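Aspartate--tRNA(Asp/Asn) ligase (Sulfolobus tokodaii, PDB 1WYD) probably attaches L-aspartate to both tRNA(Asp) and tRNA(Asn), first activating the amino acid with ATP as aspartyl-adenylate. Local coordinates at residues I69-I74 with L87-I92; L241-L246 with I273-L278; E314-I319 with F344-K349. One frame throughout, in Å; residues are numbered along the deposited sequence.

Contact 1. Residues I69-I74 with L87-I92; sequences IQVRGI and LHAEEI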
loop_
_atom_site.group_PDB
_atom_site.type_symbol
_atom_site.label_atom_id
_atom_site.label_comp_id
_atom_site.label_asym_id
_atom_site.label_seq_id
_atom_site.Cartn_x
_atom_site.Cartn_y
_atom_site.Cartn_z
ATOM N N ILE B 69 -26.347 -18.130 -3.081
ATOM C CA ILE B 69 -27.783 -17.963 -2.997
ATOM C C ILE B 69 -28.223 -16.704 -2.258
ATOM O O ILE B 69 -27.467 -16.109 -1.481
ATOM C CB ILE B 69 -28.529 -19.257 -2.417
ATOM C CG1 ILE B 69 -28.280 -19.475 -0.910
ATOM C CG2 ILE B 69 -28.221 -20.477 -3.200
ATOM C CD1 ILE B 69 -29.118 -20.600 -0.326
ATOM N N GLN B 70 -29.459 -16.314 -2.550
ATOM C CA GLN B 70 -30.226 -15.336 -1.796
ATOM C C GLN B 70 -31.271 -16.129 -1.037
ATOM O O GLN B 70 -31.945 -16.990 -1.611
ATOM C CB GLN B 70 -30.952 -14.441 -2.783
ATOM C CG GLN B 70 -30.895 -12.977 -2.493
ATOM C CD GLN B 70 -31.579 -12.159 -3.581
ATOM O OE1 GLN B 70 -31.984 -11.019 -3.347
ATOM N NE2 GLN B 70 -31.703 -12.737 -4.766
ATOM N N VAL B 71 -31.405 -15.861 0.257
ATOM C CA VAL B 71 -32.493 -16.472 1.029
ATOM C C VAL B 71 -33.306 -15.473 1.874
ATOM O O VAL B 71 -32.782 -14.782 2.739
ATOM C CB VAL B 71 -32.022 -17.743 1.834
ATOM C CG1 VAL B 71 -30.837 -17.435 2.746
ATOM C CG2 VAL B 71 -33.157 -18.331 2.629
ATOM N N ARG B 72 -34.596 -15.386 1.565
ATOM C CA ARG B 72 -35.564 -14.630 2.346
ATOM C C ARG B 72 -36.353 -15.588 3.251
ATOM O O ARG B 72 -36.940 -16.564 2.771
ATOM C CB ARG B 72 -36.511 -13.918 1.396
ATOM C CG ARG B 72 -37.680 -13.214 2.075
ATOM C CD ARG B 72 -38.429 -12.250 1.151
ATOM N NE ARG B 72 -39.247 -12.964 0.172
ATOM C CZ ARG B 72 -40.349 -13.673 0.470
ATOM N NH1 ARG B 72 -40.796 -13.767 1.730
ATOM N NH2 ARG B 72 -41.016 -14.284 -0.501
ATOM N N GLY B 73 -36.345 -15.328 4.557
ATOM C CA GLY B 73 -37.157 -16.094 5.482
ATOM C C GLY B 73 -37.442 -15.362 6.797
ATOM O O GLY B 73 -37.161 -14.162 6.942
ATOM N N ILE B 74 -37.986 -16.092 7.768
ATOM C CA ILE B 74 -38.363 -15.491 9.039
ATOM C C ILE B 74 -37.448 -15.996 10.123
ATOM O O ILE B 74 -37.224 -17.181 10.237
ATOM C CB ILE B 74 -39.857 -15.786 9.352
ATOM C CG1 ILE B 74 -40.758 -14.860 8.525
ATOM C CG2 ILE B 74 -40.159 -15.585 10.827
ATOM C CD1 ILE B 74 -40.974 -15.278 7.039
ATOM N N LEU B 87 -32.766 -19.099 10.289
ATOM C CA LEU B 87 -33.631 -18.508 9.285
ATOM C C LEU B 87 -34.508 -19.598 8.715
ATOM O O LEU B 87 -34.000 -20.609 8.238
ATOM C CB LEU B 87 -32.772 -17.956 8.153
ATOM C CG LEU B 87 -33.069 -16.612 7.477
ATOM C CD1 LEU B 87 -32.602 -16.662 6.073
ATOM C CD2 LEU B 87 -34.521 -16.243 7.552
ATOM N N HIS B 88 -35.823 -19.394 8.742
ATOM C CA HIS B 88 -36.751 -20.378 8.205
ATOM C C HIS B 88 -37.076 -19.964 6.787
ATOM O O HIS B 88 -37.756 -18.977 6.567
ATOM C CB HIS B 88 -37.999 -20.485 9.092
ATOM C CG HIS B 88 -37.776 -21.290 10.342
ATOM N ND1 HIS B 88 -38.799 -21.929 11.012
ATOM C CD2 HIS B 88 -36.642 -21.565 11.039
ATOM C CE1 HIS B 88 -38.309 -22.558 12.067
ATOM N NE2 HIS B 88 -37.003 -22.356 12.105
ATOM N N ALA B 89 -36.565 -20.698 5.813
ATOM C CA ALA B 89 -36.581 -20.190 4.448
ATOM C C ALA B 89 -37.991 -20.137 3.847
ATOM O O ALA B 89 -38.802 -21.065 4.057
ATOM C CB ALA B 89 -35.656 -20.993 3.578
ATOM N N GLU B 90 -38.279 -19.061 3.110
ATOM C CA GLU B 90 -39.532 -18.948 2.363
ATOM C C GLU B 90 -39.262 -18.885 0.862
ATOM O O GLU B 90 -40.056 -19.372 0.041
ATOM C CB GLU B 90 -40.333 -17.714 2.805
ATOM C CG GLU B 90 -40.696 -17.678 4.290
ATOM C CD GLU B 90 -41.901 -18.551 4.660
ATOM O OE1 GLU B 90 -42.925 -18.542 3.934
ATOM O OE2 GLU B 90 -41.826 -19.253 5.697
ATOM N N GLU B 91 -38.132 -18.273 0.511
ATOM C CA GLU B 91 -37.732 -18.104 -0.883
ATOM C C GLU B 91 -36.220 -18.125 -0.994
ATOM O O GLU B 91 -35.532 -17.484 -0.189
ATOM C CB GLU B 91 -38.273 -16.796 -1.454
ATOM C CG GLU B 91 -38.280 -16.757 -2.972
ATOM C CD GLU B 91 -38.812 -15.445 -3.531
ATOM O OE1 GLU B 91 -38.948 -15.344 -4.766
ATOM O OE2 GLU B 91 -39.096 -14.514 -2.740
ATOM N N ILE B 92 -35.729 -18.873 -1.989
ATOM C CA ILE B 92 -34.319 -18.980 -2.288
ATOM C C ILE B 92 -34.095 -18.733 -3.782
ATOM O O ILE B 92 -34.750 -19.337 -4.647
ATOM C CB ILE B 92 -33.746 -20.375 -1.840
ATOM C CG1 ILE B 92 -33.641 -20.470 -0.302
ATOM C CG2 ILE B 92 -32.383 -20.698 -2.535
ATOM C CD1 ILE B 92 -33.897 -21.873 0.264
#

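Contact 2. Residues L241-L246 with I273-L278; sequences LLEKIL and IPIKRL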
loop_
_atom_site.group_PDB
_atom_site.type_symbol
_atom_site.label_atom_id
_atom_site.label_comp_id
_atom_site.label_asym_id
_atom_site.label_seq_id
_atom_site.Cartn_x
_atom_site.Cartn_y
_atom_site.Cartn_z
ATOM N N LEU B 241 10.219 3.196 18.121
ATOM C CA LEU B 241 9.043 3.429 17.283
ATOM C C LEU B 241 8.392 2.078 16.971
ATOM O O LEU B 241 7.167 1.913 17.102
ATOM C CB LEU B 241 9.465 4.134 15.996
ATOM C CG LEU B 241 8.526 5.014 15.171
ATOM C CD1 LEU B 241 8.848 4.758 13.708
ATOM C CD2 LEU B 241 7.051 4.791 15.430
ATOM N N LEU B 242 9.220 1.108 16.572
ATOM C CA LEU B 242 8.720 -0.177 16.111
ATOM C C LEU B 242 8.033 -0.894 17.272
ATOM O O LEU B 242 6.944 -1.418 17.110
ATOM C CB LEU B 242 9.845 -1.001 15.449
ATOM C CG LEU B 242 9.832 -2.509 15.474
ATOM C CD1 LEU B 242 8.984 -3.051 14.336
ATOM C CD2 LEU B 242 11.210 -2.981 15.350
ATOM N N GLU B 243 8.668 -0.880 18.439
ATOM C CA GLU B 243 8.069 -1.372 19.683
ATOM C C GLU B 243 6.627 -0.879 19.807
ATOM O O GLU B 243 5.695 -1.665 19.987
ATOM C CB GLU B 243 8.905 -0.916 20.907
ATOM C CG GLU B 243 10.184 -1.725 21.183
ATOM C CD GLU B 243 10.981 -1.267 22.424
ATOM O OE1 GLU B 243 10.853 -0.088 22.869
ATOM O OE2 GLU B 243 11.758 -2.096 22.965
ATOM N N LYS B 244 6.432 0.419 19.672
ATOM C CA LYS B 244 5.094 0.972 19.802
ATOM C C LYS B 244 4.133 0.516 18.701
ATOM O O LYS B 244 2.945 0.288 18.955
ATOM C CB LYS B 244 5.161 2.504 19.868
ATOM C CG LYS B 244 5.754 3.021 21.195
ATOM C CD LYS B 244 6.473 4.402 21.050
ATOM C CE LYS B 244 5.511 5.588 21.200
ATOM N NZ LYS B 244 6.256 6.894 21.427
ATOM N N ILE B 245 4.660 0.422 17.475
ATOM C CA ILE B 245 3.954 -0.124 16.313
ATOM C C ILE B 245 3.468 -1.556 16.595
ATOM O O ILE B 245 2.284 -1.852 16.512
ATOM C CB ILE B 245 4.906 -0.090 15.065
ATOM C CG1 ILE B 245 5.143 1.356 14.594
ATOM C CG2 ILE B 245 4.371 -0.996 13.912
ATOM C CD1 ILE B 245 5.984 1.431 13.353
ATOM N N LEU B 246 4.404 -2.425 16.951
ATOM C CA LEU B 246 4.118 -3.844 17.179
ATOM C C LEU B 246 3.125 -4.033 18.291
ATOM O O LEU B 246 2.261 -4.894 18.231
ATOM C CB LEU B 246 5.388 -4.577 17.557
ATOM C CG LEU B 246 6.441 -4.835 16.500
ATOM C CD1 LEU B 246 7.509 -5.708 17.118
ATOM C CD2 LEU B 246 5.807 -5.554 15.341
ATOM N N ILE B 273 7.653 -3.782 26.836
ATOM C CA ILE B 273 8.462 -2.627 26.469
ATOM C C ILE B 273 9.332 -2.265 27.670
ATOM O O ILE B 273 8.809 -1.921 28.735
ATOM C CB ILE B 273 7.547 -1.418 26.063
ATOM C CG1 ILE B 273 6.755 -1.734 24.777
ATOM C CG2 ILE B 273 8.360 -0.117 25.931
ATOM C CD1 ILE B 273 5.487 -0.845 24.542
ATOM N N PRO B 274 10.652 -2.335 27.503
ATOM C CA PRO B 274 11.275 -2.599 26.198
ATOM C C PRO B 274 11.344 -4.081 25.857
ATOM O O PRO B 274 11.266 -4.936 26.756
ATOM C CB PRO B 274 12.685 -2.041 26.367
ATOM C CG PRO B 274 12.978 -2.166 27.853
ATOM C CD PRO B 274 11.649 -2.198 28.585
ATOM N N ILE B 275 11.460 -4.379 24.565
ATOM C CA ILE B 275 11.744 -5.724 24.128
ATOM C C ILE B 275 13.190 -6.023 24.536
ATOM O O ILE B 275 14.043 -5.152 24.468
ATOM C CB ILE B 275 11.519 -5.852 22.595
ATOM C CG1 ILE B 275 10.024 -5.919 22.288
ATOM C CG2 ILE B 275 12.187 -7.095 22.023
ATOM C CD1 ILE B 275 9.642 -5.401 20.889
ATOM N N LYS B 276 13.461 -7.245 24.978
ATOM C CA LYS B 276 14.823 -7.637 25.314
ATOM C C LYS B 276 15.796 -7.304 24.176
ATOM O O LYS B 276 15.506 -7.638 23.017
ATOM C CB LYS B 276 14.846 -9.139 25.633
ATOM C CG LYS B 276 16.244 -9.719 25.927
ATOM C CD LYS B 276 16.544 -9.771 27.432
ATOM C CE LYS B 276 17.785 -10.601 27.707
ATOM N NZ LYS B 276 18.990 -9.730 27.768
ATOM N N ARG B 277 16.907 -6.612 24.490
ATOM C CA ARG B 277 18.023 -6.439 23.534
ATOM C C ARG B 277 19.174 -7.335 23.898
ATOM O O ARG B 277 19.561 -7.425 25.061
ATOM C CB ARG B 277 18.569 -5.006 23.402
ATOM C CG ARG B 277 17.931 -3.946 24.271
ATOM C CD ARG B 277 18.248 -2.495 23.867
ATOM N NE ARG B 277 19.608 -2.269 23.349
ATOM C CZ ARG B 277 19.911 -1.344 22.419
ATOM N NH1 ARG B 277 18.958 -0.571 21.914
ATOM N NH2 ARG B 277 21.164 -1.178 21.992
ATOM N N LEU B 278 19.727 -7.983 22.886
ATOM C CA LEU B 278 20.847 -8.848 23.058
ATOM C C LEU B 278 21.844 -8.416 22.020
ATOM O O LEU B 278 21.509 -8.359 20.824
ATOM C CB LEU B 278 20.385 -10.272 22.788
ATOM C CG LEU B 278 21.378 -11.415 22.888
ATOM C CD1 LEU B 278 21.670 -11.665 24.336
ATOM C CD2 LEU B 278 20.779 -12.627 22.267
#

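Contact 3. Residues E314-I319 with F344-K349; sequences EDLYFI and FDLIYK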
loop_
_atom_site.group_PDB
_atom_site.type_symbol
_atom_site.label_atom_id
_atom_site.label_comp_id
_atom_site.label_asym_id
_atom_site.label_seq_id
_atom_site.Cartn_x
_atom_site.Cartn_y
_atom_site.Cartn_z
ATOM N N GLU B 314 12.695 -15.750 26.040
ATOM C CA GLU B 314 11.992 -14.691 25.347
ATOM C C GLU B 314 11.744 -15.154 23.924
ATOM O O GLU B 314 12.643 -15.699 23.271
ATOM C CB GLU B 314 12.826 -13.411 25.318
ATOM C CG GLU B 314 13.255 -12.895 26.677
ATOM C CD GLU B 314 12.202 -12.024 27.343
ATOM O OE1 GLU B 314 11.003 -12.156 27.017
ATOM O OE2 GLU B 314 12.581 -11.200 28.207
ATOM N N ASP B 315 10.514 -14.959 23.464
ATOM C CA ASP B 315 10.143 -15.218 22.071
ATOM C C ASP B 315 10.438 -14.012 21.184
ATOM O O ASP B 315 10.545 -14.131 19.973
ATOM C CB ASP B 315 8.650 -15.553 21.974
ATOM C CG ASP B 315 8.331 -16.966 22.450
ATOM O OD1 ASP B 315 7.127 -17.311 22.489
ATOM O OD2 ASP B 315 9.214 -17.797 22.801
ATOM N N LEU B 316 10.573 -12.849 21.800
ATOM C CA LEU B 316 10.628 -11.608 21.062
ATOM C C LEU B 316 11.783 -10.764 21.560
ATOM O O LEU B 316 11.729 -10.200 22.667
ATOM C CB LEU B 316 9.283 -10.889 21.192
ATOM C CG LEU B 316 8.935 -9.799 20.203
ATOM C CD1 LEU B 316 8.679 -10.376 18.815
ATOM C CD2 LEU B 316 7.745 -9.018 20.732
ATOM N N TYR B 317 12.843 -10.724 20.760
ATOM C CA TYR B 317 14.042 -10.025 21.121
ATOM C C TYR B 317 14.713 -9.389 19.889
ATOM O O TYR B 317 14.586 -9.891 18.755
ATOM C CB TYR B 317 14.979 -11.010 21.832
ATOM C CG TYR B 317 15.323 -12.237 21.031
ATOM C CD1 TYR B 317 16.548 -12.350 20.405
ATOM C CD2 TYR B 317 14.423 -13.279 20.896
ATOM C CE1 TYR B 317 16.878 -13.471 19.642
ATOM C CE2 TYR B 317 14.730 -14.399 20.150
ATOM C CZ TYR B 317 15.972 -14.499 19.516
ATOM O OH TYR B 317 16.294 -15.624 18.754
ATOM N N PHE B 318 15.415 -8.283 20.106
ATOM C CA PHE B 318 16.276 -7.691 19.079
ATOM C C PHE B 318 17.685 -8.278 19.169
ATOM O O PHE B 318 18.219 -8.435 20.260
ATOM C CB PHE B 318 16.452 -6.187 19.345
ATOM C CG PHE B 318 15.232 -5.339 19.091
ATOM C CD1 PHE B 318 14.563 -4.746 20.139
ATOM C CD2 PHE B 318 14.825 -5.039 17.779
ATOM C CE1 PHE B 318 13.461 -3.915 19.905
ATOM C CE2 PHE B 318 13.725 -4.205 17.531
ATOM C CZ PHE B 318 13.047 -3.652 18.591
ATOM N N ILE B 319 18.304 -8.581 18.027
ATOM C CA ILE B 319 19.751 -8.718 17.986
ATOM C C ILE B 319 20.401 -7.456 17.387
ATOM O O ILE B 319 20.414 -7.258 16.153
ATOM C CB ILE B 319 20.213 -9.950 17.236
ATOM C CG1 ILE B 319 19.595 -11.215 17.814
ATOM C CG2 ILE B 319 21.728 -10.043 17.351
ATOM C CD1 ILE B 319 20.128 -12.477 17.128
ATOM N N PHE B 344 20.164 -3.551 13.881
ATOM C CA PHE B 344 19.385 -4.524 14.641
ATOM C C PHE B 344 18.625 -5.475 13.743
ATOM O O PHE B 344 18.213 -5.108 12.661
ATOM C CB PHE B 344 18.422 -3.815 15.588
ATOM C CG PHE B 344 17.252 -3.145 14.910
ATOM C CD1 PHE B 344 17.367 -1.857 14.409
ATOM C CD2 PHE B 344 16.033 -3.796 14.795
ATOM C CE1 PHE B 344 16.303 -1.226 13.783
ATOM C CE2 PHE B 344 14.950 -3.175 14.179
ATOM C CZ PHE B 344 15.092 -1.879 13.669
ATOM N N ASP B 345 18.442 -6.703 14.203
ATOM C CA ASP B 345 17.364 -7.556 13.704
ATOM C C ASP B 345 16.336 -7.719 14.814
ATOM O O ASP B 345 16.709 -7.783 15.988
ATOM C CB ASP B 345 17.892 -8.925 13.286
ATOM C CG ASP B 345 18.852 -8.838 12.110
ATOM O OD1 ASP B 345 19.191 -7.721 11.707
ATOM O OD2 ASP B 345 19.354 -9.819 11.548
ATOM N N LEU B 346 15.050 -7.756 14.457
ATOM C CA LEU B 346 14.044 -8.220 15.404
ATOM C C LEU B 346 13.663 -9.648 15.085
ATOM O O LEU B 346 13.159 -9.932 13.989
ATOM C CB LEU B 346 12.786 -7.339 15.434
ATOM C CG LEU B 346 11.703 -7.789 16.442
ATOM C CD1 LEU B 346 12.194 -7.731 17.943
ATOM C CD2 LEU B 346 10.434 -7.018 16.292
ATOM N N ILE B 347 13.909 -10.532 16.057
ATOM C CA ILE B 347 13.537 -11.942 15.978
ATOM C C ILE B 347 12.292 -12.262 16.779
ATOM O O ILE B 347 12.169 -11.863 17.969
ATOM C CB ILE B 347 14.679 -12.837 16.498
ATOM C CG1 ILE B 347 16.045 -12.348 15.999
ATOM C CG2 ILE B 347 14.402 -14.323 16.182
ATOM C CD1 ILE B 347 16.301 -12.602 14.505
ATOM N N TYR B 348 11.391 -13.010 16.150
ATOM C CA TYR B 348 10.331 -13.727 16.856
ATOM C C TYR B 348 10.574 -15.229 16.865
ATOM O O TYR B 348 10.469 -15.882 15.821
ATOM C CB TYR B 348 8.967 -13.447 16.227
ATOM C CG TYR B 348 7.873 -14.319 16.789
ATOM C CD1 TYR B 348 7.323 -15.355 16.044
ATOM C CD2 TYR B 348 7.391 -14.111 18.078
ATOM C CE1 TYR B 348 6.310 -16.154 16.563
ATOM C CE2 TYR B 348 6.387 -14.907 18.593
ATOM C CZ TYR B 348 5.845 -15.918 17.825
ATOM O OH TYR B 348 4.837 -16.711 18.355
ATOM N N LYS B 349 10.844 -15.767 18.054
ATOM C CA LYS B 349 11.373 -17.136 18.268
ATOM C C LYS B 349 12.633 -17.463 17.457
ATOM O O LYS B 349 13.736 -17.193 17.891
ATOM C CB LYS B 349 10.280 -18.204 18.100
ATOM C CG LYS B 349 9.126 -18.013 19.079
ATOM C CD LYS B 349 8.195 -19.209 19.166
ATOM C CE LYS B 349 6.965 -18.784 19.961
ATOM N NZ LYS B 349 5.862 -19.786 20.036
#

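Contact 1. Residues I69-I74 with L87-I92
Val71 meets Ile92, Ala89 and Leu87 on the buried side of an antiparallel pairing within the OB-fold nucleic-acid-binding domain. Val71 CG2 touches Ile92 CG1 at 3.7 Å, and the two side chains lie side by side, pointing the same way. The same methyl also touches Ala89 CB. Val71 CG1 sits between the backbone N and the carbonyl carbon (chi1 55°) and meets Leu87 CD1 tip to tip at 3.8 Å. Ile69 CD1 adds a contact to Ile92 CG2. Trp21 and Leu39, from strands 18-31 and 34-41, also pack on Val71.

The backbone carries a classic beta bulge. Glu90 and Glu91 both face Arg72, and the register shifts by one residue. Arg72 O is gripped by two amides, Glu90 N at 2.9 Å and Glu91 N at 3.1 Å, the mark of the bulge. Arg72 N bonds to Glu91 O in return. Beyond the bulge, Gly73 and Ala89 form a non-hydrogen-bonded pair, and Ile74 and His88 exchange two backbone bonds. The chain turns a corner at Glu90.

The other face is looser and more open to solvent. Arg72 and Glu91 form a salt bridge there, with Arg72 NH2 3.0 Å from Glu91 OE2. The guanidinium and carboxylate planes are 77° apart, and NH2 reaches OE2 from above the carboxylate plane. Arg72 NE makes only a weak bond to Glu91 OE2, at 3.3 Å. Nearby, Ile74 CD1 rests on Glu90 CG at 3.7 Å.

The chemistry is thus divided by face, with mostly hydrocarbon inward and mostly charged groups outward. Glu91 holds Arg72 NH2 and Glu18 of strand 18-31 holds Arg72 NH1 in a second salt bridge, which probably limits rotation of the guanidinium and balances its charge.

Contact 2. Residues L241-L246 with I273-L278
In the class II catalytic domain, Glu243 of helix 235-256 meets Ile273, Pro274 and Ile275, which lead into the edge strand 276-279. The contact joins a helix flanking the mixed, largely antiparallel sheet of this domain to the segment that enters the sheet's edge.

The peptide bond before Pro274 is cis. The next backbone amide, Ile275 N, donates to Glu243 OE2 at 2.8 Å, with an N-H...O angle of 157°. The donor comes from above the carboxylate plane, 42° out of it. Pro274 lies against the same oxygen, with its CA 3.3 Å and its CB 3.5 Å from Glu243 OE2. The other carboxylate oxygen, Glu243 OE1, faces the CG2 branch of Ile273 at 3.9 Å. Glu243 is buried, and the Ile275 amide gives its carboxylate a polar partner among mainly apolar neighbours.

The glutamate side chain is extended beyond CG (chi2 -179°), which places CD away from the helix backbone. Ile275 runs past it in the opposite direction.

Ile275 also packs on Phe318 of the adjacent strand 316-320 and on Leu346 of strand 343-348, the next one across. Leu246, one turn further along the helix, packs on Leu346 too. The helix and the incoming segment therefore share one apolar layer over the sheet. Ile273 and Pro274 lie at the exposed margin. At the inner side, Ile275 CD1 touches the aliphatic part of the glutamate, 3.7 Å from Glu243 CG, and reaches Leu246 CD1 more loosely at 4.3 Å.

Contact 3. Residues E314-I319 with F344-K349
Tyr317 CG lies between the backbone N and the carbonyl carbon (chi1 57°), and the ring beyond it sits over Ile347. Leu346 CG is anti to its backbone N. From there, chi2 of 63° puts Leu346 CD1 over the Phe318 ring. These two CH-pi contacts are on opposite faces of an antiparallel strand pair.

On the Tyr317 face, Ile347 CB is 3.9 Å from the Tyr317 ring centroid and offset toward the rim. The hydroxyl continues past the isoleucine. Tyr317 OH donates to Lys349 O at 3.1 Å, and this oxygen lies at the ring edge. Ile319 CG1 also meets Ile347 CG1.

On the other face, Leu346 CD1 is 3.9 Å from the Phe318 centroid. The side chains of Phe318 and Phe344 lie side by side, but their rings are steeply inclined (planes at 85°), an oblique pair. Phe318 CD2 comes within 3.5 Å of Phe344 CD2. Leu316 CD1 reaches the edge of the Tyr348 ring, 4.0 Å from Tyr348 CD2.

Between the faces the backbones exchange paired bonds. Tyr317 pairs with Ile347 in both directions, and Ile319 with Asp345. Where the pairing ends, Lys349 N still bonds to Asp315 O. Their side chains run side by side, pointing the same way, but the salt bridge is long, with Asp315 OD1 3.7 Å from Lys349 NZ.

Asp345 OD2 lies close to Glu352 OE1, a predicted ATP and magnesium ligand, and Arg327, salt-bridged to Asp345 OD1, probably offsets these like charges. The two strands sit inside the catalytic sheet, with strand 276-279 beside 316-320 and strand 351-358 beside 343-348. Helix 235-256 packs on Phe318, Phe344 and Leu346, while helix 302-312 packs on Tyr317 and Ile347.

Contacts 2 and 3 touch in the catalytic domain and reach the same sheet, with centres about 9 Å apart. Strands 276-279 and 316-320 are neighbours in it: Lys276 O lies 3.0 Å from Phe318 N, a probable hydrogen bond. Contact 3 comes closer to the predicted active site. The Asp345 side chain is about 3 Å from that of Glu352 and about 4 Å from that of Ser355. In contact 2, the Leu246 side chain is about 10 Å from that of Leu401, a predicted ATP-site residue, and about 11 Å from that of Glu352. Contact 1 stands apart in the OB-fold domain, its centre about 51 and 52 Å from the centres of contacts 2 and 3, across the chain's centre.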